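Local coordinates for protein cyclopenase asqI (Emericella nidulans, PDB 5YY3) that catalyses, as a zinc-dependent cyclopenase of hemocyanin-like fold, the ring contraction of 4'-methoxycyclopenin to 4'-methoxyviridicatin with loss of methyl isocyanate in aspoquinolone biosynthesis, at residues A[54-59]-A[99-104]; A[80-85]-A[114-119]; A[611-614]-A[620-623]; A[625-630]-A[634-639]. All coordinates share one frame; numbering follows the deposited sequence.

Interaction 1. Residues A[54-59]-A[99-104]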
loop_
_atom_site.group_PDB
_atom_site.type_symbol
_atom_site.label_atom_id
_atom_site.label_comp_id
_atom_site.label_asym_id
_atom_site.label_seq_id
_atom_site.Cartn_x
_atom_site.Cartn_y
_atom_site.Cartn_z
ATOM N N SER A 54 -31.684 31.323 -27.548
ATOM C CA SER A 54 -30.932 30.227 -26.946
ATOM C C SER A 54 -29.534 30.072 -27.569
ATOM O O SER A 54 -28.568 29.748 -26.874
ATOM C CB SER A 54 -31.720 28.913 -27.058
ATOM O OG SER A 54 -33.090 29.127 -26.865
ATOM N N SER A 55 -29.422 30.307 -28.872
ATOM C CA SER A 55 -28.136 30.153 -29.548
ATOM C C SER A 55 -27.246 31.389 -29.373
ATOM O O SER A 55 -26.026 31.311 -29.518
ATOM C CB SER A 55 -28.344 29.840 -31.038
ATOM O OG SER A 55 -29.345 30.676 -31.595
ATOM N N ASP A 56 -27.859 32.525 -29.059
ATOM C CA ASP A 56 -27.105 33.710 -28.660
ATOM C C ASP A 56 -26.384 33.417 -27.353
ATOM O O ASP A 56 -25.203 33.722 -27.193
ATOM C CB ASP A 56 -28.028 34.917 -28.488
ATOM C CG ASP A 56 -28.280 35.646 -29.785
ATOM O OD1 ASP A 56 -27.442 35.523 -30.706
ATOM O OD2 ASP A 56 -29.303 36.363 -29.873
ATOM N N VAL A 57 -27.115 32.809 -26.423
ATOM C CA VAL A 57 -26.591 32.491 -25.105
ATOM C C VAL A 57 -25.436 31.494 -25.201
ATOM O O VAL A 57 -24.385 31.718 -24.602
ATOM C CB VAL A 57 -27.708 31.939 -24.183
ATOM C CG1 VAL A 57 -27.128 31.374 -22.892
ATOM C CG2 VAL A 57 -28.720 33.028 -23.880
ATOM N N ARG A 58 -25.625 30.409 -25.957
ATOM C CA ARG A 58 -24.547 29.442 -26.196
ATOM C C ARG A 58 -23.353 30.100 -26.888
ATOM O O ARG A 58 -22.203 29.809 -26.563
ATOM C CB ARG A 58 -25.041 28.255 -27.033
ATOM C CG ARG A 58 -25.982 27.310 -26.302
ATOM C CD ARG A 58 -26.592 26.292 -27.265
ATOM N NE ARG A 58 -28.032 26.492 -27.431
ATOM C CZ ARG A 58 -28.693 26.288 -28.569
ATOM N NH1 ARG A 58 -28.043 25.888 -29.653
ATOM N NH2 ARG A 58 -30.004 26.498 -28.626
ATOM N N GLY A 59 -23.628 30.985 -27.837
ATOM C CA GLY A 59 -22.575 31.716 -28.513
ATOM C C GLY A 59 -21.747 32.561 -27.563
ATOM O O GLY A 59 -20.524 32.615 -27.666
ATOM N N ASP A 99 -33.402 42.065 -24.328
ATOM C CA ASP A 99 -32.792 43.292 -23.823
ATOM C C ASP A 99 -31.411 42.984 -23.215
ATOM O O ASP A 99 -30.408 43.583 -23.611
ATOM C CB ASP A 99 -33.703 43.981 -22.797
ATOM C CG ASP A 99 -34.987 44.514 -23.418
ATOM O OD1 ASP A 99 -34.910 45.023 -24.557
ATOM O OD2 ASP A 99 -36.064 44.438 -22.774
ATOM N N GLY A 100 -31.358 42.046 -22.274
ATOM C CA GLY A 100 -30.105 41.693 -21.626
ATOM C C GLY A 100 -29.072 41.217 -22.629
ATOM O O GLY A 100 -27.895 41.566 -22.553
ATOM N N ILE A 101 -29.519 40.431 -23.597
ATOM C CA ILE A 101 -28.597 39.845 -24.553
ATOM C C ILE A 101 -28.050 40.890 -25.522
ATOM O O ILE A 101 -26.891 40.805 -25.931
ATOM C CB ILE A 101 -29.269 38.700 -25.308
ATOM C CG1 ILE A 101 -29.702 37.646 -24.302
ATOM C CG2 ILE A 101 -28.323 38.086 -26.323
ATOM C CD1 ILE A 101 -30.277 36.436 -24.931
ATOM N N SER A 102 -28.869 41.887 -25.856
ATOM C CA SER A 102 -28.406 43.023 -26.653
ATOM C C SER A 102 -27.288 43.784 -25.943
ATOM O O SER A 102 -26.243 44.057 -26.545
ATOM C CB SER A 102 -29.554 43.976 -26.966
ATOM O OG SER A 102 -30.403 43.426 -27.957
ATOM N N LYS A 103 -27.517 44.120 -24.671
ATOM C CA LYS A 103 -26.510 44.796 -23.845
ATOM C C LYS A 103 -25.230 43.962 -23.800
ATOM O O LYS A 103 -24.118 44.481 -23.957
ATOM C CB LYS A 103 -27.039 45.039 -22.425
ATOM C CG LYS A 103 -26.250 46.069 -21.617
ATOM C CD LYS A 103 -26.168 47.412 -22.352
ATOM C CE LYS A 103 -25.604 48.542 -21.485
ATOM N NZ LYS A 103 -24.122 48.662 -21.559
ATOM N N ALA A 104 -25.409 42.657 -23.607
ATOM C CA ALA A 104 -24.309 41.703 -23.553
ATOM C C ALA A 104 -23.457 41.743 -24.823
ATOM O O ALA A 104 -22.235 41.910 -24.746
ATOM C CB ALA A 104 -24.858 40.298 -23.321
#
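Ile101 of helix 97-109 reaches across to Asp56 and Val57 of helix 53-61, a helix-to-helix contact in the N-terminal helical part of this hemocyanin-like protein. The nearest alpha carbons, Asp56 CA and Ile101 CA, are 7.5 Å apart, and no hydrogen bond joins the two segments, which leaves the branches of one isoleucine to bridge the gap. From CB, which is directed at the opposing helix, Ile101 divides into two arms. The short arm, CG2, lies anti to the backbone N and meets the CB methylene of Asp56 at 3.8 Å; one carboxylate oxygen, Asp56 OD2, stands a little farther from Ile101 CG2, at 4.1 Å. The long arm starts at CG1, set beside the backbone N (chi1 -60°), and is extended at chi2 (-176°), carrying CD1 outward to the neighbouring residue of the other helix. There Val57 and Ile101 cross at about a right angle. The isoleucine thus straddles two consecutive residues, touching the aliphatic root of an acid with one branch and a valine methyl with the other. Beyond the segments, Val53 and Ile60 of helix 53-61 also touch Ile101, while Val57 packs on Leu125 of helix 114-127 and on Pro139. Asp56 lends the contact mainly its methylene, and its OD1 forms a salt bridge with Lys105 NZ, which ties the same two helices together by charge beside the apolar patch. Where the long arm ends, Ile101 CD1 rests 3.9 Å from Val57 CG2.

Interaction 2. Residues A[80-85]-A[114-119]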
loop_
_atom_site.group_PDB
_atom_site.type_symbol
_atom_site.label_atom_id
_atom_site.label_comp_id
_atom_site.label_asym_id
_atom_site.label_seq_id
_atom_site.Cartn_x
_atom_site.Cartn_y
_atom_site.Cartn_z
ATOM N N LEU A 80 -15.116 40.480 -8.657
ATOM C CA LEU A 80 -16.487 39.968 -8.547
ATOM C C LEU A 80 -17.456 41.134 -8.417
ATOM O O LEU A 80 -18.567 41.094 -8.945
ATOM C CB LEU A 80 -16.631 39.003 -7.359
ATOM C CG LEU A 80 -15.889 37.668 -7.546
ATOM C CD1 LEU A 80 -15.677 36.940 -6.229
ATOM C CD2 LEU A 80 -16.624 36.765 -8.540
ATOM N N GLU A 81 -17.018 42.181 -7.729
ATOM C CA GLU A 81 -17.798 43.412 -7.614
ATOM C C GLU A 81 -18.127 43.966 -8.998
ATOM O O GLU A 81 -19.269 44.341 -9.282
ATOM C CB GLU A 81 -17.031 44.453 -6.795
ATOM C CG GLU A 81 -17.859 45.109 -5.706
ATOM C CD GLU A 81 -17.057 46.119 -4.890
ATOM O OE1 GLU A 81 -17.378 47.333 -4.948
ATOM O OE2 GLU A 81 -16.109 45.695 -4.185
ATOM N N THR A 82 -17.117 43.977 -9.864
ATOM C CA THR A 82 -17.255 44.495 -11.219
ATOM C C THR A 82 -18.185 43.610 -12.034
ATOM O O THR A 82 -19.087 44.089 -12.729
ATOM C CB THR A 82 -15.893 44.580 -11.927
ATOM O OG1 THR A 82 -15.032 45.465 -11.202
ATOM C CG2 THR A 82 -16.071 45.101 -13.334
ATOM N N MET A 83 -17.952 42.310 -11.935
ATOM C CA MET A 83 -18.776 41.315 -12.602
ATOM C C MET A 83 -20.231 41.495 -12.211
ATOM O O MET A 83 -21.109 41.483 -13.077
ATOM C CB MET A 83 -18.282 39.909 -12.256
ATOM C CG MET A 83 -18.998 38.809 -12.987
ATOM S SD MET A 83 -20.443 38.254 -12.088
ATOM C CE MET A 83 -19.685 37.788 -10.534
ATOM N N LYS A 84 -20.490 41.675 -10.914
ATOM C CA LYS A 84 -21.864 41.812 -10.423
ATOM C C LYS A 84 -22.544 43.065 -10.965
ATOM O O LYS A 84 -23.724 43.031 -11.312
ATOM C CB LYS A 84 -21.902 41.831 -8.891
ATOM C CG LYS A 84 -22.098 40.459 -8.262
ATOM C CD LYS A 84 -22.021 40.526 -6.740
ATOM C CE LYS A 84 -21.781 39.144 -6.133
ATOM N NZ LYS A 84 -21.009 39.215 -4.849
ATOM N N ALA A 85 -21.805 44.171 -11.033
ATOM C CA ALA A 85 -22.353 45.405 -11.577
ATOM C C ALA A 85 -22.683 45.229 -13.055
ATOM O O ALA A 85 -23.668 45.780 -13.556
ATOM C CB ALA A 85 -21.391 46.542 -11.377
ATOM N N PRO A 114 -14.711 37.887 -21.759
ATOM C CA PRO A 114 -15.755 36.866 -21.942
ATOM C C PRO A 114 -16.002 36.008 -20.700
ATOM O O PRO A 114 -17.126 35.566 -20.488
ATOM C CB PRO A 114 -15.210 35.995 -23.085
ATOM C CG PRO A 114 -14.180 36.806 -23.748
ATOM C CD PRO A 114 -13.583 37.677 -22.685
ATOM N N GLU A 115 -14.965 35.764 -19.906
ATOM C CA GLU A 115 -15.119 34.995 -18.678
ATOM C C GLU A 115 -15.926 35.817 -17.695
ATOM O O GLU A 115 -16.813 35.300 -17.007
ATOM C CB GLU A 115 -13.760 34.615 -18.083
ATOM C CG GLU A 115 -13.826 33.828 -16.773
ATOM C CD GLU A 115 -14.469 32.457 -16.923
ATOM O OE1 GLU A 115 -14.233 31.781 -17.949
ATOM O OE2 GLU A 115 -15.193 32.044 -15.996
ATOM N N LEU A 116 -15.616 37.108 -17.640
ATOM C CA LEU A 116 -16.393 38.034 -16.838
ATOM C C LEU A 116 -17.842 37.980 -17.304
ATOM O O LEU A 116 -18.760 37.874 -16.492
ATOM C CB LEU A 116 -15.826 39.455 -16.941
ATOM C CG LEU A 116 -16.388 40.542 -16.015
ATOM C CD1 LEU A 116 -15.419 41.706 -15.943
ATOM C CD2 LEU A 116 -17.785 41.032 -16.451
ATOM N N MET A 117 -18.039 38.049 -18.618
ATOM C CA MET A 117 -19.389 38.019 -19.182
ATOM C C MET A 117 -20.125 36.726 -18.840
ATOM O O MET A 117 -21.318 36.758 -18.539
ATOM C CB MET A 117 -19.350 38.201 -20.700
ATOM C CG MET A 117 -20.732 38.329 -21.319
ATOM S SD MET A 117 -21.675 39.655 -20.535
ATOM C CE MET A 117 -23.291 38.935 -20.556
ATOM N N ARG A 118 -19.421 35.593 -18.880
ATOM C CA ARG A 118 -20.055 34.304 -18.570
ATOM C C ARG A 118 -20.631 34.284 -17.173
ATOM O O ARG A 118 -21.756 33.837 -16.976
ATOM C CB ARG A 118 -19.069 33.146 -18.735
ATOM C CG ARG A 118 -19.152 32.526 -20.092
ATOM C CD ARG A 118 -18.158 31.411 -20.270
ATOM N NE ARG A 118 -17.253 31.742 -21.357
ATOM C CZ ARG A 118 -16.006 32.096 -21.147
ATOM N NH1 ARG A 118 -15.556 32.119 -19.905
ATOM N NH2 ARG A 118 -15.215 32.399 -22.158
ATOM N N ASP A 119 -19.866 34.796 -16.214
ATOM C CA ASP A 119 -20.334 34.905 -14.841
ATOM C C ASP A 119 -21.516 35.865 -14.740
ATOM O O ASP A 119 -22.503 35.584 -14.057
ATOM C CB ASP A 119 -19.204 35.364 -13.923
ATOM C CG ASP A 119 -18.351 34.212 -13.429
ATOM O OD1 ASP A 119 -18.864 33.070 -13.423
ATOM O OD2 ASP A 119 -17.180 34.442 -13.029
#
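Helices 80-85 and 114-119 pass with their axes 9.1 Å apart at a crossing angle of -62°, and the closest alpha carbons, those of Met83 and Leu116, are 5.9 Å apart. Met83 has the largest share of the contact. Its CG is anti to the backbone N (chi1 -175°), and bends at chi2 and chi3 fold the thioether across Asp119 at about a right angle. Met83 CG lies 3.6 Å from Asp119 CB, and Met83 SD is equally near that methylene, at 3.6 Å from Asp119 CB. The same Met83 CG also sits 3.6 Å from the backbone oxygen Leu116 O. One turn earlier, Leu116 turns its branched end inward, bringing CD2 to 4.0 Å from Met83 CA, while its CD1 approaches the Thr82 methyl more loosely. Asp119 points its CB into the contact, and its OD2 is hydrogen-bonded to Tyr72 OH; Tyr72 in turn touches Met83. The side chain of the zinc ligand His190 is about 7 Å from that of Asp119, which places this crossing close to the zinc site. With no hydrogen bond between them, the segments are held largely by van der Waals contact, with methionine shielding the aliphatic base of an aspartate whose carboxylate is held by a tyrosine hydroxyl.

Interaction 3. Residues A[611-614]-A[620-623]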
loop_
_atom_site.group_PDB
_atom_site.type_symbol
_atom_site.label_atom_id
_atom_site.label_comp_id
_atom_site.label_asym_id
_atom_site.label_seq_id
_atom_site.Cartn_x
_atom_site.Cartn_y
_atom_site.Cartn_z
ATOM N N THR A 611 -29.694 20.348 23.447
ATOM C CA THR A 611 -29.638 20.794 24.818
ATOM C C THR A 611 -29.666 19.564 25.746
ATOM O O THR A 611 -29.086 19.578 26.837
ATOM C CB THR A 611 -30.793 21.771 25.098
ATOM O OG1 THR A 611 -30.489 22.536 26.260
ATOM C CG2 THR A 611 -32.087 21.033 25.315
ATOM N N GLN A 612 -30.293 18.486 25.278
ATOM C CA GLN A 612 -30.319 17.223 26.014
ATOM C C GLN A 612 -28.909 16.657 26.247
ATOM O O GLN A 612 -28.682 15.903 27.194
ATOM C CB GLN A 612 -31.176 16.192 25.271
ATOM C CG GLN A 612 -32.706 16.390 25.401
ATOM C CD GLN A 612 -33.237 17.566 24.584
ATOM O OE1 GLN A 612 -32.621 17.991 23.604
ATOM N NE2 GLN A 612 -34.396 18.080 24.973
ATOM N N LEU A 613 -27.970 17.027 25.376
ATOM C CA LEU A 613 -26.581 16.596 25.509
ATOM C C LEU A 613 -25.690 17.656 26.173
ATOM O O LEU A 613 -24.885 17.321 27.044
ATOM C CB LEU A 613 -26.018 16.224 24.147
ATOM C CG LEU A 613 -26.718 15.076 23.422
ATOM C CD1 LEU A 613 -26.033 14.808 22.093
ATOM C CD2 LEU A 613 -26.696 13.844 24.284
ATOM N N THR A 614 -25.831 18.927 25.787
ATOM C CA THR A 614 -25.008 19.973 26.395
ATOM C C THR A 614 -25.296 20.131 27.886
ATOM O O THR A 614 -24.418 20.557 28.644
ATOM C CB THR A 614 -25.195 21.338 25.713
ATOM O OG1 THR A 614 -26.577 21.702 25.747
ATOM C CG2 THR A 614 -24.723 21.279 24.261
ATOM N N LYS A 620 -23.553 10.044 30.266
ATOM C CA LYS A 620 -23.941 8.860 29.494
ATOM C C LYS A 620 -24.557 9.225 28.152
ATOM O O LYS A 620 -24.463 8.450 27.194
ATOM C CB LYS A 620 -24.935 7.980 30.271
ATOM C CG LYS A 620 -24.491 7.565 31.671
ATOM C CD LYS A 620 -25.436 6.521 32.268
ATOM C CE LYS A 620 -25.520 6.651 33.790
ATOM N NZ LYS A 620 -26.442 5.659 34.430
ATOM N N ALA A 621 -25.181 10.400 28.084
ATOM C CA ALA A 621 -25.954 10.782 26.901
ATOM C C ALA A 621 -25.070 11.068 25.690
ATOM O O ALA A 621 -24.016 11.714 25.788
ATOM C CB ALA A 621 -26.821 11.974 27.204
ATOM N N SER A 622 -25.508 10.553 24.549
ATOM C CA SER A 622 -24.911 10.875 23.264
ATOM C C SER A 622 -26.035 10.936 22.236
ATOM O O SER A 622 -27.198 10.707 22.571
ATOM C CB SER A 622 -23.855 9.843 22.868
ATOM O OG SER A 622 -24.438 8.557 22.715
ATOM N N ILE A 623 -25.696 11.267 20.994
ATOM C CA ILE A 623 -26.668 11.229 19.918
ATOM C C ILE A 623 -27.198 9.802 19.807
ATOM O O ILE A 623 -28.402 9.578 19.612
ATOM C CB ILE A 623 -26.054 11.710 18.579
ATOM C CG1 ILE A 623 -25.780 13.218 18.649
ATOM C CG2 ILE A 623 -26.977 11.410 17.409
ATOM C CD1 ILE A 623 -25.148 13.799 17.396
#
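Leu613 spreads its two methyls over the chain where helix 623-626 begins, one for each end of a three-residue run. CG stands beside the backbone N (chi1 -61°), and although CB does not aim at the partner, the fork comes round to it. CD2 settles against Ala621, whose CB points straight at the short helix 611-614: Leu613 CD2 to Ala621 CB is 3.5 Å. The same methyl lies over the following peptide, with Leu613 CD2 also 3.5 Å from Ser622 N. CD1 takes the other side of the fork and meets Ile623, whose side chain crosses that of Leu613 at about a right angle; Leu613 CD1 is 3.8 Å from Ile623 CG1. The CB atoms of Ser622 and Ile623 lead away; Ser622 offers its backbone N, and Ile623 still brings CG1 back to the leucine. Tyr504 touches both Leu613 and Ile623 and extends the apolar cluster. Gln612 sends its amide to Asp414 and Ile415, fastening the short helix to a different loop. Ser622 N is hydrogen-bonded to Thr625 OG1, and Ser622 OG lies 3.4 Å from Thr625 N. The pair is consistent with a capping box at the N terminus of helix 623-626 in the hemocyanin Ig-like domain.

Interaction 4. Residues A[625-630]-A[634-639]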
loop_
_atom_site.group_PDB
_atom_site.type_symbol
_atom_site.label_atom_id
_atom_site.label_comp_id
_atom_site.label_asym_id
_atom_site.label_seq_id
_atom_site.Cartn_x
_atom_site.Cartn_y
_atom_site.Cartn_z
ATOM N N THR A 625 -27.551 7.447 22.144
ATOM C CA THR A 625 -28.491 7.031 23.189
ATOM C C THR A 625 -29.872 7.638 22.936
ATOM O O THR A 625 -30.891 6.950 23.054
ATOM C CB THR A 625 -28.022 7.412 24.609
ATOM O OG1 THR A 625 -27.699 8.809 24.658
ATOM C CG2 THR A 625 -26.801 6.603 25.018
ATOM N N ILE A 626 -29.898 8.910 22.556
ATOM C CA ILE A 626 -31.151 9.626 22.352
ATOM C C ILE A 626 -31.935 9.041 21.195
ATOM O O ILE A 626 -33.139 8.829 21.293
ATOM C CB ILE A 626 -30.898 11.130 22.106
ATOM C CG1 ILE A 626 -30.522 11.811 23.428
ATOM C CG2 ILE A 626 -32.115 11.799 21.471
ATOM C CD1 ILE A 626 -30.008 13.217 23.246
ATOM N N ILE A 627 -31.249 8.743 20.102
ATOM C CA ILE A 627 -31.961 8.300 18.928
ATOM C C ILE A 627 -32.264 6.802 19.024
ATOM O O ILE A 627 -32.885 6.228 18.131
ATOM C CB ILE A 627 -31.180 8.627 17.638
ATOM C CG1 ILE A 627 -29.929 7.754 17.492
ATOM C CG2 ILE A 627 -30.828 10.113 17.597
ATOM C CD1 ILE A 627 -29.285 7.889 16.149
ATOM N N SER A 628 -31.830 6.183 20.119
ATOM C CA SER A 628 -32.200 4.798 20.412
ATOM C C SER A 628 -33.243 4.729 21.527
ATOM O O SER A 628 -33.595 3.652 22.003
ATOM C CB SER A 628 -30.970 3.989 20.819
ATOM O OG SER A 628 -30.087 3.870 19.735
ATOM N N ASN A 629 -33.714 5.885 21.969
ATOM C CA ASN A 629 -34.641 5.914 23.089
ATOM C C ASN A 629 -36.070 6.148 22.618
ATOM O O ASN A 629 -36.572 7.281 22.637
ATOM C CB ASN A 629 -34.229 6.981 24.098
ATOM C CG ASN A 629 -34.853 6.755 25.463
ATOM O OD1 ASN A 629 -35.974 6.251 25.574
ATOM N ND2 ASN A 629 -34.128 7.126 26.512
ATOM N N ALA A 630 -36.712 5.060 22.201
ATOM C CA ALA A 630 -38.074 5.110 21.680
ATOM C C ALA A 630 -39.062 5.565 22.750
ATOM O O ALA A 630 -40.081 6.186 22.452
ATOM C CB ALA A 630 -38.471 3.752 21.122
ATOM N N PRO A 634 -40.430 9.509 21.177
ATOM C CA PRO A 634 -41.177 8.607 20.290
ATOM C C PRO A 634 -41.299 9.169 18.879
ATOM O O PRO A 634 -41.612 8.430 17.945
ATOM C CB PRO A 634 -42.559 8.502 20.967
ATOM C CG PRO A 634 -42.401 9.163 22.336
ATOM C CD PRO A 634 -41.301 10.158 22.176
ATOM N N PHE A 635 -41.057 10.469 18.748
ATOM C CA PHE A 635 -41.082 11.185 17.467
ATOM C C PHE A 635 -39.717 11.110 16.720
ATOM O O PHE A 635 -39.514 11.767 15.689
ATOM C CB PHE A 635 -41.477 12.657 17.716
ATOM C CG PHE A 635 -40.510 13.382 18.609
ATOM C CD1 PHE A 635 -40.551 13.201 19.985
ATOM C CD2 PHE A 635 -39.528 14.200 18.074
ATOM C CE1 PHE A 635 -39.641 13.836 20.814
ATOM C CE2 PHE A 635 -38.616 14.832 18.888
ATOM C CZ PHE A 635 -38.672 14.655 20.263
ATOM N N ILE A 636 -38.790 10.328 17.271
ATOM C CA ILE A 636 -37.506 10.022 16.636
ATOM C C ILE A 636 -37.382 8.511 16.549
ATOM O O ILE A 636 -37.801 7.789 17.465
ATOM C CB ILE A 636 -36.286 10.591 17.425
ATOM C CG1 ILE A 636 -36.221 12.121 17.322
ATOM C CG2 ILE A 636 -34.972 9.982 16.921
ATOM C CD1 ILE A 636 -35.325 12.785 18.387
ATOM N N THR A 637 -36.833 8.025 15.444
ATOM C CA THR A 637 -36.493 6.616 15.347
ATOM C C THR A 637 -35.214 6.461 14.525
ATOM O O THR A 637 -34.815 7.372 13.796
ATOM C CB THR A 637 -37.632 5.800 14.723
ATOM O OG1 THR A 637 -37.446 4.408 15.030
ATOM C CG2 THR A 637 -37.686 6.002 13.212
ATOM N N SER A 638 -34.560 5.317 14.660
ATOM C CA SER A 638 -33.303 5.097 13.960
ATOM C C SER A 638 -33.100 3.625 13.728
ATOM O O SER A 638 -33.683 2.786 14.423
ATOM C CB SER A 638 -32.118 5.685 14.738
ATOM O OG SER A 638 -31.897 4.970 15.931
ATOM N N THR A 639 -32.277 3.312 12.735
ATOM C CA THR A 639 -32.089 1.940 12.320
ATOM C C THR A 639 -30.749 1.814 11.612
ATOM O O THR A 639 -30.279 2.764 10.987
ATOM C CB THR A 639 -33.243 1.475 11.405
ATOM O OG1 THR A 639 -33.189 0.053 11.243
ATOM C CG2 THR A 639 -33.127 2.116 10.042
#
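Ser638 and Ile627 both use a first torsion near +60°: chi1 of 68° sets the serine OG between its own backbone N and carbonyl carbon, and chi1 of 71° puts Ile627 CG1 in the corresponding place. The serine hydroxyl is thereby carried to the isoleucine backbone and donates a hydrogen bond to its carbonyl, Ser638 OG to Ile627 O being 2.7 Å. The donor does not lie in the plane of that carbonyl but 52° above it. The isoleucine arm runs past the same serine, with Ile627 CG1 3.7 Å from Ser638 OG and Ile627 CD1 3.9 Å from Ser638 CB. Two residues back along the strand, Ile636 also directs its CB at the other segment, and its CG2 rests 4.0 Å from Ile627 CA. Phe576 of strand 571-580 touches both isoleucines, joining them to the sheet in which strand 636-644 pairs with 571-580. A type I turn from Ile626 to Asn629 swings the chain out of helix 623-626. Past it, Pro634 CA approaches Ala630 O at 3.4 Å, a CH...O contact in which the proline ring carbons also lie near that oxygen. Ser628, on the turn, sends its hydroxyl back to Arg624 O. The one hydrogen bond between the segments comes from a side chain and not from strand pairing: a serine on strand 636-644 satisfies the carbonyl of Ile627 in the turn, and the adjoining isoleucines supply the apolar part of the contact.

From the N terminus, helix 53-61 is met by helix 97-109 in interaction 1, closing a loop that contains all of helix 77-92. Interaction 2 then joins 77-92 to 114-127, and because the segments alternate along the chain, the two contacts cross. They touch where Ala104 CB meets Met117 CE at 3.5 Å, so the four helices form one N-terminal cluster. On the opposite side of the chain's centre, interactions 3 and 4 follow in series as short local closures, the first joining helix 611-614 to the start of helix 623-626 and the second its exit to strand 636-644. Leu613 CD2 and Ile626 CD1, 3.5 Å apart, connect them beside the Ig-like sheet.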